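Local coordinates for protein phosphoglycolate phosphatase (Thermoplasma acidophilum, PDB 1L6R) that catalyses the magnesium-dependent dephosphorylation of 2-phosphoglycolate to glycolate and, less efficiently, releases phosphate from inorganic pyrophosphate, at residues Arg134-Phe139 and Trp145-Arg150. The protein carries 1 engineered substitution. Residues are numbered along the deposited sequence; the frame is centred on the assembly and turned at random.
Sequences RGFVIF and WHLMNR
Phe-136 and Ile-138 share one methyl group of Leu-147. Leu-147 CD1 lies 3.6 Å from Phe-136 CB and 3.6 Å from Ile-138 CG2. With CG anti to its carbonyl carbon (chi1 -50°), the Phe-136 ring runs beside Asn-149, pointing the same way. Asn-149 OD1 meets the ring edge at Phe-136 CE1, 3.5 Å off, with the amide plane turned 72° from the ring. Asn-149 ND2 is hydrogen-bonded to Glu-152 OE1 and Ser-85 O. Arg-134 O sits over one ring face. With an alanine at Phe-136 the CB contact stays, but losing the ring would probably open a gap beside Leu-147 CD1 and remove the edge that Asn-149 OD1 meets. Further along, Ile-138 CD1 reaches the Trp-145 ring at CZ3.

Val-137, Phe-139, His-146 and Met-148 point to the other sheet face. Met-148 bends at chi2 and chi3, and its CG touches Phe-139 CE1 at 3.5 Å. His-146 CB lies over a face of the Phe-139 ring, but the two rings are slid apart and barely overlap. His-146 NE2 makes a weak hydrogen bond to Gly-46 O, on a magnesium-binding residue, and a bound calcium ion lies nearby in this HAD-superfamily phosphatase. Val-137 CG1 packs over one face of the Arg-150 guanidinium, 3.6 Å from Arg-150 CZ. A water bridges Arg-150 NE to Phe-136 O, and Arg-150 NH1 hydrogen-bonds Gln-186 OE1 of the second subunit.

The strands form an antiparallel beta hairpin. Val-137 and Met-148 exchange backbone hydrogen bonds, as do Phe-139 and His-146. Arg-150 N adds a hydrogen bond to Gly-135 O, where Gly-135 closes helix 124-132 in a Schellman motif. Strand 144-149 is the middle of a three-stranded sheet, with strand 115-117 on its other side. Helices 87-96 and 124-132 pack on the face bearing Ile-138 and Leu-147.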
# COMPACT_ATOMS: atom_id res chain seq x y z
N ARG A 134 14.93 -6.97 9.11
CA ARG A 134 14.25 -7.20 10.38
C ARG A 134 12.75 -6.89 10.32
O ARG A 134 12.08 -6.86 11.35
CB ARG A 134 14.91 -6.34 11.47
CG ARG A 134 16.36 -6.71 11.76
CD ARG A 134 16.45 -8.12 12.33
NE ARG A 134 15.50 -8.31 13.42
CZ ARG A 134 15.49 -7.60 14.54
NH1 ARG A 134 16.39 -6.65 14.74
NH2 ARG A 134 14.57 -7.85 15.47
N GLY A 135 12.24 -6.64 9.12
CA GLY A 135 10.82 -6.35 8.98
C GLY A 135 10.43 -4.90 9.17
O GLY A 135 9.25 -4.59 9.35
N PHE A 136 11.42 -4.01 9.14
CA PHE A 136 11.17 -2.58 9.31
C PHE A 136 11.51 -1.83 8.02
O PHE A 136 12.05 -2.40 7.07
CB PHE A 136 12.05 -1.99 10.43
CG PHE A 136 12.00 -2.76 11.72
CD1 PHE A 136 10.79 -3.13 12.29
CD2 PHE A 136 13.18 -3.10 12.38
CE1 PHE A 136 10.75 -3.82 13.50
CE2 PHE A 136 13.14 -3.80 13.59
CZ PHE A 136 11.93 -4.16 14.15
N VAL A 137 11.17 -0.55 8.00
CA VAL A 137 11.53 0.32 6.88
C VAL A 137 11.96 1.65 7.47
O VAL A 137 11.64 1.96 8.62
CB VAL A 137 10.36 0.57 5.88
CG1 VAL A 137 9.90 -0.75 5.25
CG2 VAL A 137 9.20 1.25 6.59
N ILE A 138 12.72 2.42 6.70
CA ILE A 138 13.14 3.74 7.17
C ILE A 138 12.90 4.78 6.08
O ILE A 138 12.99 4.48 4.89
CB ILE A 138 14.65 3.83 7.61
CG1 ILE A 138 15.60 3.67 6.41
CG2 ILE A 138 14.94 2.82 8.71
CD1 ILE A 138 17.04 4.03 6.75
N PHE A 139 12.55 5.99 6.51
CA PHE A 139 12.36 7.12 5.60
C PHE A 139 12.36 8.37 6.45
O PHE A 139 12.26 8.30 7.68
CB PHE A 139 11.05 7.03 4.81
CG PHE A 139 9.82 6.89 5.66
CD1 PHE A 139 9.35 5.63 6.01
CD2 PHE A 139 9.16 8.02 6.15
CE1 PHE A 139 8.24 5.48 6.82
CE2 PHE A 139 8.03 7.88 6.98
CZ PHE A 139 7.58 6.61 7.31
N TRP A 145 14.29 10.98 10.76
CA TRP A 145 14.08 9.71 10.08
C TRP A 145 13.13 8.95 11.00
O TRP A 145 12.98 9.27 12.20
CB TRP A 145 15.37 8.92 9.96
CG TRP A 145 16.29 9.45 8.93
CD1 TRP A 145 17.16 10.49 9.07
CD2 TRP A 145 16.42 8.98 7.58
NE1 TRP A 145 17.84 10.69 7.89
CE2 TRP A 145 17.41 9.78 6.96
CE3 TRP A 145 15.81 7.96 6.84
CZ2 TRP A 145 17.80 9.60 5.63
CZ3 TRP A 145 16.20 7.78 5.51
CH2 TRP A 145 17.19 8.60 4.92
N HIS A 146 12.52 7.92 10.44
CA HIS A 146 11.57 7.08 11.15
C HIS A 146 11.85 5.64 10.83
O HIS A 146 12.03 5.28 9.67
CB HIS A 146 10.15 7.42 10.69
CG HIS A 146 9.75 8.81 11.04
ND1 HIS A 146 10.02 9.91 10.24
CD2 HIS A 146 9.17 9.29 12.16
CE1 HIS A 146 9.62 11.00 10.87
NE2 HIS A 146 9.10 10.65 12.03
N LEU A 147 11.92 4.83 11.89
CA LEU A 147 12.12 3.39 11.77
C LEU A 147 10.73 2.85 12.10
O LEU A 147 10.28 2.88 13.25
CB LEU A 147 13.15 2.90 12.78
CG LEU A 147 13.36 1.38 12.82
CD1 LEU A 147 13.93 0.87 11.50
CD2 LEU A 147 14.29 1.04 13.98
N MET A 148 10.07 2.35 11.06
CA MET A 148 8.70 1.87 11.15
C MET A 148 8.56 0.39 10.91
O MET A 148 9.39 -0.22 10.23
CB MET A 148 7.85 2.57 10.09
CG MET A 148 7.99 4.08 10.01
SD MET A 148 7.50 4.89 11.53
CE MET A 148 5.87 4.17 11.76
N ASN A 149 7.48 -0.18 11.44
CA ASN A 149 7.16 -1.57 11.19
C ASN A 149 6.59 -1.58 9.76
O ASN A 149 5.91 -0.62 9.35
CB ASN A 149 6.10 -2.04 12.19
CG ASN A 149 6.65 -2.18 13.60
OD1 ASN A 149 7.38 -3.13 13.90
ND2 ASN A 149 6.32 -1.23 14.48
N ARG A 150 6.87 -2.62 8.98
CA ARG A 150 6.34 -2.68 7.61
C ARG A 150 4.81 -2.58 7.64
O ARG A 150 4.16 -3.32 8.38
CB ARG A 150 6.77 -3.99 6.95
CG ARG A 150 6.13 -4.27 5.58
CD ARG A 150 6.68 -3.40 4.47
NE ARG A 150 8.09 -3.67 4.20
CZ ARG A 150 8.72 -3.34 3.08
NH1 ARG A 150 8.07 -2.74 2.10
NH2 ARG A 150 10.01 -3.61 2.94
O HOH W 1 10.42 -4.28 5.70